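Local structure of TsrE (Streptomyces laurentii, 7CWW) at residues P155-F160 with S359-E363; S12-Q18 with R52-R56. The protein probably acts as a cyclase in the biosynthesis of a thiopeptide antibiotic. All coordinates share one frame; numbering follows the deposited sequence.

Overall arrangement
Contact 2 comes first along the chain: it joins the start of helix 15-35 to strand 52-61, the central strand of the three-stranded antiparallel sheet. Contact 1 follows much later and brings the loop behind helix 353-359 back to the short helix 155-158. The 198 residues between its segments are largely helical and contain no strand. The centres of contact 1 and contact 2 are about 43 Å apart, on opposite sides of the chain's centre, and the two share no helix or strand. One therefore ties the first helix to the small sheet and the other ties the C-terminal segment into the helical part, as separate regions of the fold. The side chain of Ile157 in contact 1 is about 4 Å from a bound polyethylene glycol molecule.

Contact 1: P155-F160 with S359-E363; sequences PSIAKF and SVRPE
Lys159 reaches across to the tail after helix 353-359, where its NZ donates a 3.0 Å hydrogen bond to Ser359 O. The ammonium arrives from above the carbonyl plane, 58° out of it. The side chain runs extended beyond CG, which carries NZ on to a water that it also donates to, at 2.8 Å. The same water is hydrogen-bonded to Ser156 O and to Arg361 N, and so links both backbones. The positive ends of Lys159 and Arg361 come close (NZ to NH2 3.8 Å); Ser359 O, which accepts from NZ and also sits over the face of the Arg361 guanidinium, probably offsets some of this repulsion. Beneath this polar layer, Val360 CG2 packs at the edge of the Phe160 ring, 3.6 Å from CE2, and also touches Ile157 CD1. The contact joins the segment that follows helix 353-359, the last helix of the chain, to the short helix 155-158 in a largely helical body. Ser359 OG lies in the plane of the Phe160 ring, 3.4 Å from CZ, while its hydrogen bond goes to Leu356 O. Ser156 CB sits 3.2 Å from Arg361 O. In the next shell, Tyr299 bonds Ser156 OG and packs on Val360, and Leu167 of helix 163-177 backs both Ile157 and Phe160.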
ATOM      1  N   PRO A 155       9.601 -20.756  -2.727  1.00 33.82           N
ATOM      2  CA  PRO A 155       9.945 -21.568  -1.547  1.00 38.36           C
ATOM      3  C   PRO A 155      11.252 -21.179  -0.877  1.00 42.17           C
ATOM      4  O   PRO A 155      11.379 -21.314   0.346  1.00 36.50           O
ATOM      5  CB  PRO A 155      10.021 -22.986  -2.123  1.00 43.68           C
ATOM      6  CG  PRO A 155       9.108 -22.950  -3.297  1.00 42.61           C
ATOM      7  CD  PRO A 155       9.299 -21.592  -3.900  1.00 38.16           C
ATOM      8  N   SER A 156      12.232 -20.684  -1.633  1.00 37.13           N
ATOM      9  CA  SER A 156      13.495 -20.329  -1.004  1.00 38.19           C
ATOM     10  C   SER A 156      13.378 -19.094  -0.113  1.00 35.98           C
ATOM     11  O   SER A 156      14.283 -18.845   0.691  1.00 40.77           O
ATOM     12  CB  SER A 156      14.562 -20.117  -2.078  1.00 42.91           C
ATOM     13  OG  SER A 156      14.044 -19.290  -3.107  1.00 49.63           O
ATOM     14  N   ILE A 157      12.293 -18.328  -0.213  1.00 27.34           N
ATOM     15  CA  ILE A 157      12.082 -17.218   0.714  1.00 32.96           C
ATOM     16  C   ILE A 157      10.830 -17.467   1.554  1.00 34.58           C
ATOM     17  O   ILE A 157      10.730 -16.995   2.695  1.00 31.84           O
ATOM     18  CB  ILE A 157      12.010 -15.872  -0.040  1.00 38.77           C
ATOM     19  CG1 ILE A 157      12.052 -14.696   0.934  1.00 47.29           C
ATOM     20  CG2 ILE A 157      10.783 -15.787  -0.889  1.00 43.76           C
ATOM     21  CD1 ILE A 157      13.440 -14.147   1.140  1.00 57.88           C
ATOM     22  N   ALA A 158       9.872 -18.223   1.010  1.00 31.06           N
ATOM     23  CA  ALA A 158       8.691 -18.597   1.785  1.00 33.11           C
ATOM     24  C   ALA A 158       9.055 -19.360   3.059  1.00 36.82           C
ATOM     25  O   ALA A 158       8.302 -19.313   4.040  1.00 31.52           O
ATOM     26  CB  ALA A 158       7.741 -19.440   0.923  1.00 34.34           C
ATOM     27  N   LYS A 159      10.197 -20.052   3.068  1.00 32.65           N
ATOM     28  CA  LYS A 159      10.651 -20.742   4.271  1.00 32.41           C
ATOM     29  C   LYS A 159      10.738 -19.820   5.487  1.00 27.40           C
ATOM     30  O   LYS A 159      10.660 -20.305   6.618  1.00 33.61           O
ATOM     31  CB  LYS A 159      12.017 -21.380   4.018  1.00 30.94           C
ATOM     32  CG  LYS A 159      13.141 -20.344   3.833  1.00 30.47           C
ATOM     33  CD  LYS A 159      14.492 -21.011   3.540  1.00 36.62           C
ATOM     34  CE  LYS A 159      15.637 -20.003   3.688  1.00 41.62           C
ATOM     35  NZ  LYS A 159      16.958 -20.658   3.386  1.00 46.62           N
ATOM     36  N   PHE A 160      10.909 -18.511   5.278  1.00 30.79           N
ATOM     37  CA  PHE A 160      11.074 -17.572   6.385  1.00 35.06           C
ATOM     38  C   PHE A 160       9.786 -17.310   7.156  1.00 34.08           C
ATOM     39  O   PHE A 160       9.850 -16.772   8.269  1.00 28.72           O
ATOM     40  CB  PHE A 160      11.595 -16.228   5.866  1.00 35.21           C
ATOM     41  CG  PHE A 160      13.028 -16.258   5.442  1.00 41.91           C
ATOM     42  CD1 PHE A 160      13.976 -16.883   6.223  1.00 44.10           C
ATOM     43  CD2 PHE A 160      13.429 -15.651   4.257  1.00 50.36           C
ATOM     44  CE1 PHE A 160      15.310 -16.912   5.832  1.00 53.37           C
ATOM     45  CE2 PHE A 160      14.759 -15.678   3.861  1.00 49.16           C
ATOM     46  CZ  PHE A 160      15.699 -16.314   4.653  1.00 48.84           C
ATOM     47  N   SER A 359      21.176 -16.590   3.362  1.00 44.14           N
ATOM     48  CA  SER A 359      20.722 -17.973   3.372  1.00 45.92           C
ATOM     49  C   SER A 359      19.751 -18.303   2.242  1.00 43.33           C
ATOM     50  O   SER A 359      19.409 -19.476   2.071  1.00 48.19           O
ATOM     51  CB  SER A 359      20.073 -18.311   4.722  1.00 46.79           C
ATOM     52  OG  SER A 359      18.839 -17.641   4.853  1.00 51.95           O
ATOM     53  N   VAL A 360      19.311 -17.318   1.461  1.00 40.65           N
ATOM     54  CA  VAL A 360      18.404 -17.583   0.344  1.00 41.97           C
ATOM     55  C   VAL A 360      19.196 -18.246  -0.781  1.00 50.26           C
ATOM     56  O   VAL A 360      20.077 -17.626  -1.384  1.00 49.30           O
ATOM     57  CB  VAL A 360      17.713 -16.306  -0.137  1.00 44.13           C
ATOM     58  CG1 VAL A 360      16.682 -16.633  -1.209  1.00 49.35           C
ATOM     59  CG2 VAL A 360      17.031 -15.598   1.040  1.00 44.86           C
ATOM     60  N   ARG A 361      18.888 -19.503  -1.066  1.00 48.83           N
ATOM     61  CA  ARG A 361      19.626 -20.301  -2.034  1.00 54.69           C
ATOM     62  C   ARG A 361      18.641 -21.124  -2.841  1.00 56.89           C
ATOM     63  O   ARG A 361      17.499 -21.338  -2.410  1.00 53.53           O
ATOM     64  CB  ARG A 361      20.639 -21.226  -1.341  1.00 55.83           C
ATOM     65  CG  ARG A 361      21.780 -20.512  -0.623  1.00 66.64           C
ATOM     66  CD  ARG A 361      22.380 -21.420   0.455  1.00 77.77           C
ATOM     67  NE  ARG A 361      21.337 -22.148   1.182  1.00 85.81           N
ATOM     68  CZ  ARG A 361      21.091 -22.019   2.484  1.00 88.05           C
ATOM     69  NH1 ARG A 361      21.822 -21.196   3.224  1.00 90.80           N
ATOM     70  NH2 ARG A 361      20.115 -22.716   3.048  1.00 85.84           N
ATOM     71  N   PRO A 362      19.037 -21.605  -4.021  1.00 61.32           N
ATOM     72  CA  PRO A 362      18.139 -22.468  -4.792  1.00 68.88           C
ATOM     73  C   PRO A 362      17.969 -23.803  -4.092  1.00 77.64           C
ATOM     74  O   PRO A 362      18.933 -24.375  -3.576  1.00 79.68           O
ATOM     75  CB  PRO A 362      18.860 -22.635  -6.138  1.00 69.88           C
ATOM     76  CG  PRO A 362      19.935 -21.587  -6.148  1.00 69.45           C
ATOM     77  CD  PRO A 362      20.316 -21.396  -4.719  1.00 64.33           C
ATOM     78  N   GLU A 363      16.736 -24.302  -4.076  1.00 86.15           N
ATOM     79  CA  GLU A 363      16.472 -25.587  -3.444  1.00 98.99           C
ATOM     80  C   GLU A 363      16.487 -26.721  -4.469  1.00100.55           C
ATOM     81  O   GLU A 363      16.410 -26.497  -5.680  1.00104.73           O
ATOM     82  CB  GLU A 363      15.138 -25.561  -2.688  1.00104.21           C
ATOM     83  CG  GLU A 363      15.110 -24.524  -1.566  1.00108.52           C
ATOM     84  CD  GLU A 363      13.911 -24.675  -0.641  1.00110.10           C
ATOM     85  OE1 GLU A 363      13.881 -24.001   0.415  1.00109.14           O
ATOM     86  OE2 GLU A 363      13.014 -25.486  -0.955  1.00112.24           O
TER
HETATM   87  O   HOH W   1      16.565 -20.437   0.650  1.00 45.28           O

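Contact 2: S12-Q18 with R52-R56; sequences SVPWSVQ and RPFLR
Gln18 lays its side chain along the backbone of Phe54 and Leu55, in the packing of helix 15-35 against the central strand of a three-stranded antiparallel sheet. With CG anti to the carbonyl carbon (chi1 -63°) and the chain extended beyond it, the glutamine heads for the strand. CB and CG of Gln18 both meet Leu55 CB, the CG of Gln18 at 3.9 Å, and CD passes 3.5 Å from Leu55 N. At the tip, NE2 comes 3.1 Å from Phe54 N, a meeting of two donors and no bond. NE2 instead bonds Val13 O at 3.0 Å, nearly straight (160° at the hydrogen), with the acceptor close to the amide plane, which helps fix the amide's rotation. OE1 takes a bond from Arg46 of strand 39-49. Trp15 covers Pro53, whose CB also lies close to Gln18 NE2: this CB stands 3.4 Å from the centroid of the six-membered ring of Trp15, over its face, in a CH-pi contact. Arg52, bent at chi2 and chi3, turns back so that NH2, also salt-bridged to Asp86, donates to Ser12 O at 3.0 Å, the oxygen lying in the guanidinium plane. A water hydrogen-bonded to Ser12 OG at 2.8 Å also donates to Arg52 O.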
ATOM      1  N   SER A  12     -10.783  18.424  -6.185  1.00 27.58           N
ATOM      2  CA  SER A  12      -9.480  18.894  -5.707  1.00 26.80           C
ATOM      3  C   SER A  12      -9.686  19.745  -4.463  1.00 25.71           C
ATOM      4  O   SER A  12      -9.832  20.966  -4.531  1.00 26.64           O
ATOM      5  CB  SER A  12      -8.763  19.662  -6.812  1.00 26.59           C
ATOM      6  OG  SER A  12      -8.281  18.752  -7.791  1.00 28.38           O
ATOM      7  N   VAL A  13      -9.707  19.085  -3.311  1.00 28.56           N
ATOM      8  CA  VAL A  13      -9.882  19.732  -2.010  1.00 25.41           C
ATOM      9  C   VAL A  13      -8.935  19.081  -1.024  1.00 27.27           C
ATOM     10  O   VAL A  13      -8.402  17.983  -1.284  1.00 30.37           O
ATOM     11  CB  VAL A  13     -11.334  19.612  -1.503  1.00 27.58           C
ATOM     12  CG1 VAL A  13     -12.293  20.307  -2.456  1.00 29.36           C
ATOM     13  CG2 VAL A  13     -11.702  18.136  -1.325  1.00 25.22           C
ATOM     14  N   PRO A  14      -8.666  19.738   0.125  1.00 29.79           N
ATOM     15  CA  PRO A  14      -7.737  19.166   1.109  1.00 30.99           C
ATOM     16  C   PRO A  14      -8.084  17.733   1.510  1.00 31.79           C
ATOM     17  O   PRO A  14      -9.246  17.328   1.399  1.00 28.74           O
ATOM     18  CB  PRO A  14      -7.874  20.121   2.305  1.00 34.11           C
ATOM     19  CG  PRO A  14      -8.233  21.443   1.672  1.00 36.31           C
ATOM     20  CD  PRO A  14      -9.150  21.078   0.546  1.00 33.92           C
ATOM     21  N   TRP A  15      -7.088  16.971   1.989  1.00 27.20           N
ATOM     22  CA  TRP A  15      -7.306  15.565   2.338  1.00 28.06           C
ATOM     23  C   TRP A  15      -8.461  15.388   3.317  1.00 32.04           C
ATOM     24  O   TRP A  15      -9.261  14.456   3.184  1.00 32.36           O
ATOM     25  CB  TRP A  15      -6.038  14.956   2.943  1.00 27.17           C
ATOM     26  CG  TRP A  15      -4.818  15.019   2.077  1.00 28.46           C
ATOM     27  CD1 TRP A  15      -3.713  15.813   2.272  1.00 29.53           C
ATOM     28  CD2 TRP A  15      -4.555  14.248   0.901  1.00 30.66           C
ATOM     29  NE1 TRP A  15      -2.791  15.593   1.274  1.00 30.03           N
ATOM     30  CE2 TRP A  15      -3.276  14.627   0.426  1.00 31.09           C
ATOM     31  CE3 TRP A  15      -5.277  13.275   0.196  1.00 35.13           C
ATOM     32  CZ2 TRP A  15      -2.699  14.061  -0.718  1.00 29.61           C
ATOM     33  CZ3 TRP A  15      -4.706  12.712  -0.947  1.00 34.42           C
ATOM     34  CH2 TRP A  15      -3.426  13.109  -1.390  1.00 38.53           C
ATOM     35  N   SER A  16      -8.539  16.240   4.341  1.00 28.60           N
ATOM     36  CA  SER A  16      -9.577  16.051   5.354  1.00 34.48           C
ATOM     37  C   SER A  16     -10.965  16.289   4.767  1.00 38.40           C
ATOM     38  O   SER A  16     -11.930  15.607   5.139  1.00 33.85           O
ATOM     39  CB  SER A  16      -9.333  16.984   6.536  1.00 42.39           C
ATOM     40  OG  SER A  16      -9.508  18.336   6.135  1.00 47.41           O
ATOM     41  N   VAL A  17     -11.078  17.249   3.843  1.00 33.24           N
ATOM     42  CA  VAL A  17     -12.356  17.527   3.199  1.00 30.71           C
ATOM     43  C   VAL A  17     -12.743  16.388   2.261  1.00 31.31           C
ATOM     44  O   VAL A  17     -13.931  16.060   2.133  1.00 33.90           O
ATOM     45  CB  VAL A  17     -12.285  18.878   2.468  1.00 32.67           C
ATOM     46  CG1 VAL A  17     -13.610  19.193   1.766  1.00 31.01           C
ATOM     47  CG2 VAL A  17     -11.925  19.988   3.451  1.00 35.23           C
ATOM     48  N   GLN A  18     -11.761  15.757   1.603  1.00 26.63           N
ATOM     49  CA  GLN A  18     -12.055  14.564   0.812  1.00 24.74           C
ATOM     50  C   GLN A  18     -12.743  13.511   1.659  1.00 29.18           C
ATOM     51  O   GLN A  18     -13.666  12.834   1.199  1.00 31.78           O
ATOM     52  CB  GLN A  18     -10.776  13.972   0.220  1.00 26.39           C
ATOM     53  CG  GLN A  18     -10.051  14.885  -0.765  1.00 24.83           C
ATOM     54  CD  GLN A  18      -8.745  14.271  -1.173  1.00 26.15           C
ATOM     55  OE1 GLN A  18      -8.562  13.061  -1.030  1.00 26.19           O
ATOM     56  NE2 GLN A  18      -7.819  15.090  -1.677  1.00 26.84           N
ATOM     57  N   ARG A  52      -2.022  19.727  -5.243  1.00 23.16           N
ATOM     58  CA  ARG A  52      -3.476  19.826  -5.112  1.00 23.32           C
ATOM     59  C   ARG A  52      -4.013  18.410  -4.940  1.00 24.45           C
ATOM     60  O   ARG A  52      -4.300  17.710  -5.926  1.00 24.59           O
ATOM     61  CB  ARG A  52      -4.099  20.524  -6.314  1.00 25.66           C
ATOM     62  CG  ARG A  52      -3.818  22.040  -6.354  1.00 26.29           C
ATOM     63  CD  ARG A  52      -4.518  22.768  -5.192  1.00 27.20           C
ATOM     64  NE  ARG A  52      -5.961  22.539  -5.223  1.00 28.51           N
ATOM     65  CZ  ARG A  52      -6.807  23.260  -5.956  1.00 31.77           C
ATOM     66  NH1 ARG A  52      -6.356  24.266  -6.708  1.00 28.29           N
ATOM     67  NH2 ARG A  52      -8.102  22.977  -5.944  1.00 27.67           N
ATOM     68  N   PRO A  53      -4.134  17.939  -3.705  1.00 24.19           N
ATOM     69  CA  PRO A  53      -4.765  16.632  -3.458  1.00 25.91           C
ATOM     70  C   PRO A  53      -6.161  16.555  -4.065  1.00 29.14           C
ATOM     71  O   PRO A  53      -6.874  17.560  -4.145  1.00 26.95           O
ATOM     72  CB  PRO A  53      -4.834  16.560  -1.926  1.00 27.85           C
ATOM     73  CG  PRO A  53      -3.788  17.525  -1.438  1.00 28.75           C
ATOM     74  CD  PRO A  53      -3.720  18.622  -2.466  1.00 25.21           C
ATOM     75  N   PHE A  54      -6.566  15.352  -4.490  1.00 25.17           N
ATOM     76  CA  PHE A  54      -7.927  15.226  -4.987  1.00 23.57           C
ATOM     77  C   PHE A  54      -8.496  13.842  -4.705  1.00 29.32           C
ATOM     78  O   PHE A  54      -7.772  12.844  -4.597  1.00 23.72           O
ATOM     79  CB  PHE A  54      -8.048  15.558  -6.494  1.00 21.62           C
ATOM     80  CG  PHE A  54      -7.272  14.638  -7.416  1.00 26.11           C
ATOM     81  CD1 PHE A  54      -7.873  13.512  -7.975  1.00 25.38           C
ATOM     82  CD2 PHE A  54      -5.967  14.947  -7.788  1.00 27.50           C
ATOM     83  CE1 PHE A  54      -7.169  12.676  -8.856  1.00 24.60           C
ATOM     84  CE2 PHE A  54      -5.262  14.129  -8.667  1.00 25.84           C
ATOM     85  CZ  PHE A  54      -5.864  12.994  -9.208  1.00 24.98           C
ATOM     86  N   LEU A  55      -9.814  13.828  -4.529  1.00 28.25           N
ATOM     87  CA  LEU A  55     -10.615  12.618  -4.462  1.00 27.66           C
ATOM     88  C   LEU A  55     -11.106  12.288  -5.864  1.00 28.67           C
ATOM     89  O   LEU A  55     -11.669  13.152  -6.549  1.00 26.91           O
ATOM     90  CB  LEU A  55     -11.806  12.824  -3.526  1.00 23.58           C
ATOM     91  CG  LEU A  55     -12.837  11.701  -3.415  1.00 26.29           C
ATOM     92  CD1 LEU A  55     -12.199  10.489  -2.714  1.00 21.42           C
ATOM     93  CD2 LEU A  55     -14.081  12.176  -2.663  1.00 28.35           C
ATOM     94  N   ARG A  56     -10.864  11.058  -6.297  1.00 22.10           N
ATOM     95  CA  ARG A  56     -11.331  10.568  -7.591  1.00 25.89           C
ATOM     96  C   ARG A  56     -12.478   9.598  -7.358  1.00 27.06           C
ATOM     97  O   ARG A  56     -12.350   8.667  -6.555  1.00 26.83           O
ATOM     98  CB  ARG A  56     -10.210   9.864  -8.376  1.00 26.30           C
ATOM     99  CG  ARG A  56     -10.681   9.296  -9.738  1.00 24.29           C
ATOM    100  CD  ARG A  56      -9.638   8.417 -10.436  1.00 22.38           C
ATOM    101  NE  ARG A  56      -8.345   9.104 -10.570  1.00 26.23           N
ATOM    102  CZ  ARG A  56      -8.078  10.035 -11.486  1.00 31.78           C
ATOM    103  NH1 ARG A  56      -9.000  10.409 -12.371  1.00 24.92           N
ATOM    104  NH2 ARG A  56      -6.881  10.599 -11.520  1.00 28.71           N
TER
HETATM  105  O   HOH W   2      -5.595  18.359  -8.356  1.00 28.62           O